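Local coordinates for protein COBE (Pseudomonas aeruginosa, PDB 2W6K) that takes part in the biosynthesis of cobalamin (vitamin B12), in a step not yet pinned down, and resembles the C-terminal region of CbiG, at residues V78-S88 with G98-A109; A111-L122 with I133-E141. One frame throughout, in Å; residues are numbered along the deposited sequence.

Contact 1: residues V78-S88 with G98-A109; sequences VLHDYEPRLLS and GCSSVAEAAALA. With SO4 (sulfate ion), chain B.
Glu-83 grips Ser-100 as a two-pronged clamp: Ser-100 N gives a nearly straight bond to Glu-83 OE1 (2.7 Å, 168° at the hydrogen) and Ser-100 OG gives one to Glu-83 OE2 (2.8 Å), both on the syn side. A bend at chi2 (-54°) brings the carboxylate round to that residue. A second carboxylate, that of Glu-104, its chain extended beyond CG, answers in the reverse direction, from the other segment to Leu-87 and Ser-88. Its OE1 accepts from both Leu-87 N (2.7 Å) and Ser-88 N (2.8 Å), while OE2 takes the hydroxyl of Ser-88 OG (2.6 Å) and also Lys-125 N. With so many bonds the buried carboxylate can hardly rotate, and the donors around it would probably stabilise its negative charge.

The apolar part is a knob-into-hole fit: Leu-79 sits among Val-102, Ala-105, Ala-106 and Ala-109, its CD2 lying 3.8 Å from Ala-109 CB. The Tyr-82 ring lies over the helix, with Ala-109 N 4.0 Å above the ring centre and Leu-108 C nearer the rim on that same face. Its hydroxyl bonds to Glu-112. Leu-86 places CD2 against the backbone of Ala-105 and CD1 near Ser-101 N.

Ser-101 is the N-cap of helix 102-115, its OG accepting from Glu-104 N. The same OG, with Val-102 N and Ala-103 N, holds a sulfate, probably from the crystallisation liquor, which Lys-125 NZ also binds. Together these bonds form an anion-binding helix N-terminus, with the loop after helix 76-80 tied beside it.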
loop_
_atom_site.group_PDB
_atom_site.type_symbol
_atom_site.label_atom_id
_atom_site.label_comp_id
_atom_site.label_asym_id
_atom_site.label_seq_id
_atom_site.Cartn_x
_atom_site.Cartn_y
_atom_site.Cartn_z
ATOM N N VAL A 78 0.213 -13.373 5.033
ATOM C CA VAL A 78 -0.947 -12.498 4.962
ATOM C C VAL A 78 -1.158 -11.961 3.543
ATOM O O VAL A 78 -2.275 -11.973 3.034
ATOM C CB VAL A 78 -0.864 -11.300 5.954
ATOM C CG1 VAL A 78 -1.985 -10.324 5.684
ATOM C CG2 VAL A 78 -0.908 -11.795 7.423
ATOM N N LEU A 79 -0.085 -11.474 2.928
ATOM C CA LEU A 79 -0.135 -10.934 1.555
ATOM C C LEU A 79 -0.625 -11.979 0.564
ATOM O O LEU A 79 -1.372 -11.667 -0.359
ATOM C CB LEU A 79 1.242 -10.398 1.134
ATOM C CG LEU A 79 1.788 -9.242 2.012
ATOM C CD1 LEU A 79 2.831 -8.429 1.244
ATOM C CD2 LEU A 79 0.694 -8.304 2.577
ATOM N N HIS A 80 -0.231 -13.231 0.783
ATOM C CA HIS A 80 -0.649 -14.335 -0.086
ATOM C C HIS A 80 -2.170 -14.488 -0.211
ATOM O O HIS A 80 -2.671 -14.884 -1.281
ATOM C CB HIS A 80 -0.034 -15.644 0.390
ATOM C CG HIS A 80 -0.505 -16.828 -0.389
ATOM N ND1 HIS A 80 -0.086 -17.077 -1.673
ATOM C CD2 HIS A 80 -1.382 -17.811 -0.079
ATOM C CE1 HIS A 80 -0.679 -18.168 -2.126
ATOM N NE2 HIS A 80 -1.472 -18.633 -1.178
ATOM N N ASP A 81 -2.899 -14.187 0.867
ATOM C CA ASP A 81 -4.364 -14.211 0.855
ATOM C C ASP A 81 -4.980 -13.374 -0.283
ATOM O O ASP A 81 -6.131 -13.600 -0.659
ATOM C CB ASP A 81 -4.926 -13.719 2.186
ATOM C CG ASP A 81 -4.824 -14.756 3.310
ATOM O OD1 ASP A 81 -4.591 -15.954 3.033
ATOM O OD2 ASP A 81 -5.016 -14.355 4.481
ATOM N N TYR A 82 -4.208 -12.427 -0.825
ATOM C CA TYR A 82 -4.718 -11.441 -1.801
ATOM C C TYR A 82 -4.276 -11.720 -3.246
ATOM O O TYR A 82 -4.650 -10.998 -4.175
ATOM C CB TYR A 82 -4.334 -10.013 -1.348
ATOM C CG TYR A 82 -5.027 -9.626 -0.057
ATOM C CD1 TYR A 82 -6.285 -9.015 -0.083
ATOM C CD2 TYR A 82 -4.462 -9.929 1.185
ATOM C CE1 TYR A 82 -6.946 -8.689 1.078
ATOM C CE2 TYR A 82 -5.128 -9.622 2.363
ATOM C CZ TYR A 82 -6.363 -8.988 2.299
ATOM O OH TYR A 82 -7.054 -8.647 3.442
ATOM N N GLU A 83 -3.513 -12.796 -3.431
ATOM C CA GLU A 83 -3.094 -13.266 -4.748
ATOM C C GLU A 83 -4.175 -13.213 -5.832
ATOM O O GLU A 83 -3.915 -12.718 -6.940
ATOM C CB GLU A 83 -2.570 -14.702 -4.650
ATOM C CG GLU A 83 -1.110 -14.829 -4.317
ATOM C CD GLU A 83 -0.226 -14.040 -5.269
ATOM O OE1 GLU A 83 0.591 -13.265 -4.765
ATOM O OE2 GLU A 83 -0.363 -14.198 -6.503
ATOM N N PRO A 84 -5.374 -13.776 -5.549
ATOM C CA PRO A 84 -6.435 -13.826 -6.560
ATOM C C PRO A 84 -6.958 -12.461 -6.988
ATOM O O PRO A 84 -7.678 -12.368 -7.989
ATOM C CB PRO A 84 -7.573 -14.579 -5.843
ATOM C CG PRO A 84 -6.925 -15.319 -4.743
ATOM C CD PRO A 84 -5.777 -14.470 -4.303
ATOM N N ARG A 85 -6.601 -11.424 -6.230
ATOM C CA ARG A 85 -7.144 -10.093 -6.457
ATOM C C ARG A 85 -6.133 -9.131 -7.051
ATOM O O ARG A 85 -6.480 -8.022 -7.388
ATOM C CB ARG A 85 -7.709 -9.521 -5.161
ATOM C CG ARG A 85 -8.900 -10.290 -4.621
ATOM C CD ARG A 85 -9.142 -9.948 -3.175
ATOM N NE ARG A 85 -9.701 -8.602 -3.032
ATOM C CZ ARG A 85 -9.999 -8.023 -1.871
ATOM N NH1 ARG A 85 -10.500 -6.796 -1.858
ATOM N NH2 ARG A 85 -9.801 -8.661 -0.729
ATOM N N LEU A 86 -4.887 -9.569 -7.200
ATOM C CA LEU A 86 -3.839 -8.685 -7.705
ATOM C C LEU A 86 -4.007 -8.337 -9.173
ATOM O O LEU A 86 -4.565 -9.112 -9.966
ATOM C CB LEU A 86 -2.446 -9.299 -7.460
ATOM C CG LEU A 86 -2.209 -9.631 -5.982
ATOM C CD1 LEU A 86 -0.791 -10.167 -5.810
ATOM C CD2 LEU A 86 -2.463 -8.467 -5.022
ATOM N N LEU A 87 -3.491 -7.173 -9.544
ATOM C CA LEU A 87 -3.633 -6.684 -10.915
ATOM C C LEU A 87 -2.335 -6.761 -11.727
ATOM O O LEU A 87 -2.380 -6.833 -12.967
ATOM C CB LEU A 87 -4.182 -5.239 -10.924
ATOM C CG LEU A 87 -5.509 -4.921 -10.223
ATOM C CD1 LEU A 87 -5.926 -3.426 -10.363
ATOM C CD2 LEU A 87 -6.672 -5.881 -10.684
ATOM N N SER A 88 -1.182 -6.705 -11.062
ATOM C CA SER A 88 0.094 -6.501 -11.764
ATOM C C SER A 88 1.197 -7.404 -11.213
ATOM O O SER A 88 2.062 -6.945 -10.467
ATOM C CB SER A 88 0.544 -5.037 -11.643
ATOM O OG SER A 88 -0.532 -4.135 -11.808
ATOM N N GLY A 98 7.269 -14.794 -2.493
ATOM C CA GLY A 98 6.120 -15.699 -2.620
ATOM C C GLY A 98 4.833 -14.979 -2.990
ATOM O O GLY A 98 3.798 -15.612 -3.258
ATOM N N CYS A 99 4.906 -13.646 -3.014
ATOM C CA CYS A 99 3.752 -12.778 -3.283
ATOM C C CYS A 99 3.971 -12.132 -4.643
ATOM O O CYS A 99 5.079 -11.657 -4.919
ATOM C CB CYS A 99 3.666 -11.701 -2.188
ATOM S SG CYS A 99 2.710 -10.200 -2.576
ATOM N N SER A 100 2.931 -12.091 -5.482
ATOM C CA SER A 100 3.083 -11.593 -6.873
ATOM C C SER A 100 3.199 -10.072 -7.006
ATOM O O SER A 100 3.623 -9.561 -8.034
ATOM C CB SER A 100 1.930 -12.087 -7.760
ATOM O OG SER A 100 2.010 -13.509 -7.883
ATOM N N SER A 101 2.748 -9.345 -5.997
ATOM C CA SER A 101 2.937 -7.881 -5.998
ATOM C C SER A 101 2.889 -7.403 -4.593
ATOM O O SER A 101 1.816 -7.423 -3.988
ATOM C CB SER A 101 1.886 -7.129 -6.824
ATOM O OG SER A 101 2.084 -5.726 -6.632
ATOM N N VAL A 102 4.036 -6.986 -4.058
ATOM C CA VAL A 102 4.098 -6.497 -2.688
ATOM C C VAL A 102 3.250 -5.246 -2.556
ATOM O O VAL A 102 2.516 -5.107 -1.581
ATOM C CB VAL A 102 5.557 -6.245 -2.219
ATOM C CG1 VAL A 102 5.598 -5.429 -0.932
ATOM C CG2 VAL A 102 6.269 -7.577 -2.070
ATOM N N ALA A 103 3.376 -4.329 -3.512
ATOM C CA ALA A 103 2.645 -3.045 -3.385
ATOM C C ALA A 103 1.139 -3.271 -3.371
ATOM O O ALA A 103 0.414 -2.718 -2.540
ATOM C CB ALA A 103 3.027 -2.111 -4.521
ATOM N N GLU A 104 0.648 -4.056 -4.324
ATOM C CA GLU A 104 -0.793 -4.273 -4.440
ATOM C C GLU A 104 -1.340 -5.092 -3.251
ATOM O O GLU A 104 -2.336 -4.718 -2.633
ATOM C CB GLU A 104 -1.114 -4.936 -5.774
ATOM C CG GLU A 104 -0.834 -4.000 -6.912
ATOM C CD GLU A 104 -1.164 -4.544 -8.293
ATOM O OE1 GLU A 104 -1.465 -5.739 -8.409
ATOM O OE2 GLU A 104 -1.077 -3.736 -9.260
ATOM N N ALA A 105 -0.653 -6.174 -2.918
ATOM C CA ALA A 105 -1.106 -7.039 -1.807
ATOM C C ALA A 105 -1.032 -6.344 -0.476
ATOM O O ALA A 105 -1.949 -6.497 0.320
ATOM C CB ALA A 105 -0.327 -8.352 -1.767
ATOM N N ALA A 106 0.023 -5.552 -0.241
ATOM C CA ALA A 106 0.179 -4.885 1.074
ATOM C C ALA A 106 -0.879 -3.786 1.247
ATOM O O ALA A 106 -1.441 -3.605 2.342
ATOM C CB ALA A 106 1.586 -4.340 1.279
ATOM N N ALA A 107 -1.181 -3.096 0.156
ATOM C CA ALA A 107 -2.211 -2.059 0.180
ATOM C C ALA A 107 -3.575 -2.653 0.564
ATOM O O ALA A 107 -4.232 -2.156 1.488
ATOM C CB ALA A 107 -2.270 -1.303 -1.164
ATOM N N LEU A 108 -3.987 -3.716 -0.130
ATOM C CA LEU A 108 -5.253 -4.359 0.142
ATOM C C LEU A 108 -5.283 -4.895 1.575
ATOM O O LEU A 108 -6.260 -4.665 2.305
ATOM C CB LEU A 108 -5.474 -5.492 -0.854
ATOM C CG LEU A 108 -5.871 -5.057 -2.263
ATOM C CD1 LEU A 108 -5.792 -6.270 -3.176
ATOM C CD2 LEU A 108 -7.286 -4.451 -2.231
ATOM N N ALA A 109 -4.233 -5.624 1.958
ATOM C CA ALA A 109 -4.148 -6.280 3.282
ATOM C C ALA A 109 -4.291 -5.313 4.431
ATOM O O ALA A 109 -5.116 -5.536 5.331
ATOM C CB ALA A 109 -2.860 -7.106 3.409
HETATM S S SO4 B . 5.875 -5.077 -6.373
HETATM O O1 SO4 B . 7.022 -4.633 -7.229
HETATM O O2 SO4 B . 6.225 -6.326 -5.711
HETATM O O3 SO4 B . 4.737 -5.289 -7.242
HETATM O O4 SO4 B . 5.614 -4.054 -5.403
#

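Contact 2: residues A111-L122 with I133-E141; sequences AERLGGGRADLL and IALARLLTE
Ala-111 opens the contact from helix 102-115, its CB 4.2 Å from Ala-136 CB, where the axes of 111-115 and 133-138 come within 8.5 Å at an angle of 28°. One turn on, Gly-115 CA lies 3.8 Å from Leu-138 CD1. Leu-138 holds CG anti to its own backbone N (chi1 -160°), and both its methyls reach this glycine. With no side chain on Gly-115, they close directly on its CA. Gly-116, with positive phi, ends the helical run, and Gly-117 O also touches Leu-138 CD1.

From Arg-118 the chain pairs antiparallel with strand 131-138. Arg-118 O accepts from Leu-139 N with the donor in the carbonyl plane; the two side chains lie alongside, pointing the same way. Ala-119 faces Leu-138 as a non-hydrogen-bonded pair, its N held by Glu-112 OE2 (2.9 Å) through the anti lone pair. Asp-120 and Arg-137 form the hydrogen-bonded pair, with bonds of 3.1 Å from Asp-120 N to Arg-137 O and 3.0 Å from Arg-137 N to Asp-120 O. Leu-121 opposes Ala-136, and its CD2 reaches Ala-134 CB at 4.1 Å. Leu-122 N then bonds to Leu-135 O (2.9 Å), while Leu-122 CD2 packs on Leu-135 CB.

This is the beta hairpin of strands 119-127 and 131-138 at the sheet margin: strand 131-138 lies between 119-127 and 12-18, helix 102-115 packs by Ala-111 and Ala-107 on the face bearing Ala-136, and Leu-135 meets helix 24-37 on the other.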
loop_
_atom_site.group_PDB
_atom_site.type_symbol
_atom_site.label_atom_id
_atom_site.label_comp_id
_atom_site.label_asym_id
_atom_site.label_seq_id
_atom_site.Cartn_x
_atom_site.Cartn_y
_atom_site.Cartn_z
ATOM N N ALA A 111 -5.473 -2.179 4.300
ATOM C CA ALA A 111 -6.753 -1.453 4.261
ATOM C C ALA A 111 -7.847 -2.280 4.929
ATOM O O ALA A 111 -8.638 -1.755 5.719
ATOM C CB ALA A 111 -7.147 -1.114 2.829
ATOM N N GLU A 112 -7.858 -3.574 4.642
ATOM C CA GLU A 112 -8.916 -4.465 5.182
ATOM C C GLU A 112 -8.760 -4.692 6.671
ATOM O O GLU A 112 -9.768 -4.819 7.377
ATOM C CB GLU A 112 -8.979 -5.793 4.417
ATOM C CG GLU A 112 -9.381 -5.588 2.966
ATOM C CD GLU A 112 -9.844 -6.851 2.262
ATOM O OE1 GLU A 112 -9.516 -7.950 2.743
ATOM O OE2 GLU A 112 -10.506 -6.708 1.204
ATOM N N ARG A 113 -7.513 -4.754 7.152
ATOM C CA ARG A 113 -7.232 -4.900 8.585
ATOM C C ARG A 113 -7.562 -3.703 9.439
ATOM O O ARG A 113 -8.109 -3.873 10.544
ATOM C CB ARG A 113 -5.778 -5.329 8.829
ATOM C CG ARG A 113 -5.656 -6.770 8.571
ATOM C CD ARG A 113 -4.288 -7.282 8.260
ATOM N NE ARG A 113 -4.468 -8.707 8.046
ATOM C CZ ARG A 113 -5.009 -9.246 6.957
ATOM N NH1 ARG A 113 -5.163 -10.556 6.894
ATOM N NH2 ARG A 113 -5.395 -8.484 5.928
ATOM N N LEU A 114 -7.213 -2.506 8.962
ATOM C CA LEU A 114 -7.586 -1.277 9.645
ATOM C C LEU A 114 -9.071 -0.996 9.506
ATOM O O LEU A 114 -9.685 -0.473 10.453
ATOM C CB LEU A 114 -6.772 -0.071 9.134
ATOM C CG LEU A 114 -5.267 -0.134 9.380
ATOM C CD1 LEU A 114 -4.535 0.999 8.606
ATOM C CD2 LEU A 114 -4.904 -0.141 10.882
ATOM N N GLY A 115 -9.643 -1.321 8.345
ATOM C CA GLY A 115 -11.029 -0.937 8.014
ATOM C C GLY A 115 -12.112 -1.926 8.372
ATOM O O GLY A 115 -13.257 -1.523 8.618
ATOM N N GLY A 116 -11.759 -3.207 8.416
ATOM C CA GLY A 116 -12.681 -4.259 8.856
ATOM C C GLY A 116 -13.731 -4.617 7.830
ATOM O O GLY A 116 -14.827 -5.105 8.177
ATOM N N GLY A 117 -13.407 -4.375 6.561
ATOM C CA GLY A 117 -14.290 -4.739 5.465
ATOM C C GLY A 117 -13.467 -4.807 4.196
ATOM O O GLY A 117 -12.238 -4.632 4.236
ATOM N N ARG A 118 -14.147 -4.997 3.074
ATOM C CA ARG A 118 -13.494 -5.186 1.779
ATOM C C ARG A 118 -12.828 -3.913 1.295
ATOM O O ARG A 118 -13.391 -2.824 1.386
ATOM C CB ARG A 118 -14.540 -5.651 0.754
ATOM C CG ARG A 118 -14.133 -5.550 -0.701
ATOM C CD ARG A 118 -14.959 -6.525 -1.511
ATOM N NE ARG A 118 -14.357 -7.858 -1.489
ATOM C CZ ARG A 118 -13.794 -8.439 -2.542
ATOM N NH1 ARG A 118 -13.768 -7.816 -3.714
ATOM N NH2 ARG A 118 -13.269 -9.655 -2.427
ATOM N N ALA A 119 -11.605 -4.060 0.792
ATOM C CA ALA A 119 -10.936 -2.949 0.140
ATOM C C ALA A 119 -10.758 -3.243 -1.364
ATOM O O ALA A 119 -10.850 -4.404 -1.799
ATOM C CB ALA A 119 -9.595 -2.663 0.814
ATOM N N ASP A 120 -10.542 -2.183 -2.137
ATOM C CA ASP A 120 -10.326 -2.292 -3.581
ATOM C C ASP A 120 -9.098 -1.472 -3.947
ATOM O O ASP A 120 -8.854 -0.389 -3.390
ATOM C CB ASP A 120 -11.560 -1.768 -4.343
ATOM C CG ASP A 120 -12.629 -2.834 -4.573
ATOM O OD1 ASP A 120 -12.465 -4.008 -4.167
ATOM O OD2 ASP A 120 -13.652 -2.484 -5.197
ATOM N N LEU A 121 -8.326 -1.958 -4.909
ATOM C CA LEU A 121 -7.274 -1.128 -5.444
ATOM C C LEU A 121 -7.871 -0.039 -6.307
ATOM O O LEU A 121 -8.835 -0.280 -7.027
ATOM C CB LEU A 121 -6.350 -1.980 -6.294
ATOM C CG LEU A 121 -5.520 -2.999 -5.501
ATOM C CD1 LEU A 121 -5.017 -4.125 -6.400
ATOM C CD2 LEU A 121 -4.362 -2.269 -4.842
ATOM N N LEU A 122 -7.283 1.148 -6.244
ATOM C CA LEU A 122 -7.719 2.288 -7.092
ATOM C C LEU A 122 -7.357 2.058 -8.543
ATOM O O LEU A 122 -8.010 2.579 -9.475
ATOM C CB LEU A 122 -7.073 3.572 -6.573
ATOM C CG LEU A 122 -7.817 4.206 -5.399
ATOM C CD1 LEU A 122 -7.713 3.382 -4.152
ATOM C CD2 LEU A 122 -7.208 5.576 -5.213
ATOM N N ILE A 133 4.308 1.427 -6.416
ATOM C CA ILE A 133 3.357 1.893 -5.407
ATOM C C ILE A 133 1.919 1.606 -5.852
ATOM O O ILE A 133 1.553 1.792 -7.027
ATOM C CB ILE A 133 3.574 3.395 -5.065
ATOM C CG1 ILE A 133 5.002 3.589 -4.504
ATOM C CG2 ILE A 133 2.504 3.884 -4.080
ATOM C CD1 ILE A 133 5.317 4.927 -3.894
ATOM N N ALA A 134 1.101 1.095 -4.934
ATOM C CA ALA A 134 -0.321 0.896 -5.239
ATOM C C ALA A 134 -1.176 1.548 -4.165
ATOM O O ALA A 134 -0.749 1.694 -3.031
ATOM C CB ALA A 134 -0.664 -0.579 -5.345
ATOM N N LEU A 135 -2.399 1.864 -4.525
ATOM C CA LEU A 135 -3.320 2.528 -3.581
ATOM C C LEU A 135 -4.562 1.689 -3.384
ATOM O O LEU A 135 -5.118 1.165 -4.339
ATOM C CB LEU A 135 -3.705 3.932 -4.089
ATOM C CG LEU A 135 -2.559 4.896 -4.429
ATOM C CD1 LEU A 135 -3.163 6.170 -5.057
ATOM C CD2 LEU A 135 -1.779 5.215 -3.163
ATOM N N ALA A 136 -4.998 1.563 -2.137
ATOM C CA ALA A 136 -6.232 0.839 -1.854
ATOM C C ALA A 136 -7.127 1.691 -0.983
ATOM O O ALA A 136 -6.662 2.452 -0.131
ATOM C CB ALA A 136 -5.949 -0.518 -1.173
ATOM N N ARG A 137 -8.430 1.553 -1.205
ATOM C CA ARG A 137 -9.431 2.304 -0.461
ATOM C C ARG A 137 -10.538 1.391 0.059
ATOM O O ARG A 137 -10.947 0.443 -0.611
ATOM C CB ARG A 137 -10.029 3.409 -1.334
ATOM C CG ARG A 137 -10.345 2.974 -2.756
ATOM C CD ARG A 137 -11.697 3.504 -3.207
ATOM N NE ARG A 137 -12.240 2.735 -4.323
ATOM C CZ ARG A 137 -12.406 3.215 -5.551
ATOM N NH1 ARG A 137 -12.069 4.467 -5.826
ATOM N NH2 ARG A 137 -12.907 2.443 -6.505
ATOM N N LEU A 138 -11.013 1.690 1.263
ATOM C CA LEU A 138 -12.073 0.952 1.891
ATOM C C LEU A 138 -13.340 1.214 1.090
ATOM O O LEU A 138 -13.791 2.362 0.959
ATOM C CB LEU A 138 -12.214 1.400 3.340
ATOM C CG LEU A 138 -12.925 0.441 4.286
ATOM C CD1 LEU A 138 -12.181 -0.906 4.426
ATOM C CD2 LEU A 138 -13.097 1.119 5.619
ATOM N N LEU A 139 -13.861 0.132 0.528
ATOM C CA LEU A 139 -14.968 0.121 -0.422
ATOM C C LEU A 139 -16.297 0.130 0.314
ATOM O O LEU A 139 -16.732 -0.924 0.792
ATOM C CB LEU A 139 -14.876 -1.181 -1.222
ATOM C CG LEU A 139 -15.252 -1.380 -2.686
ATOM C CD1 LEU A 139 -15.725 -2.819 -2.853
ATOM C CD2 LEU A 139 -16.305 -0.409 -3.214
ATOM N N THR A 140 -16.931 1.295 0.406
ATOM C CA THR A 140 -18.226 1.413 1.063
ATOM C C THR A 140 -19.241 0.447 0.459
ATOM O O THR A 140 -19.611 -0.548 1.083
ATOM C CB THR A 140 -18.778 2.848 0.967
ATOM O OG1 THR A 140 -17.744 3.784 1.293
ATOM C CG2 THR A 140 -19.946 3.034 1.925
ATOM N N GLU A 141 -19.686 0.747 -0.757
ATOM C CA GLU A 141 -20.078 2.103 -1.116
ATOM C C GLU A 141 -21.558 2.174 -1.476
ATOM O O GLU A 141 -21.919 2.534 -2.596
ATOM C CB GLU A 141 -19.229 2.616 -2.282
ATOM C CG GLU A 141 -17.730 2.512 -2.050
ATOM C CD GLU A 141 -17.015 3.830 -2.270
ATOM O OE1 GLU A 141 -17.130 4.394 -3.379
ATOM O OE2 GLU A 141 -16.337 4.304 -1.333
HETATM O O HOH W 1 -15.775 -1.513 3.014
#

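How the contacts relate
Helix 102-115 is common to both contacts: contact 1 uses its N-terminal turns and contact 2 its last ones. Each is partly buried, about 10 Å from the chain centre by their centres, and the two centres are about 12 Å apart. Their chemistry differs. In contact 1 side-chain carboxylates bind loop backbone and hydroxyls, around an apolar fit of Leu-79; in contact 2 backbone bonds between paired strands dominate, with small residues letting the helix approach the sheet. Glu-112 joins them, forming a salt bridge with Arg-85 and a hydrogen bond with Tyr-82 of contact 1 while holding the start of strand 119-127 in contact 2.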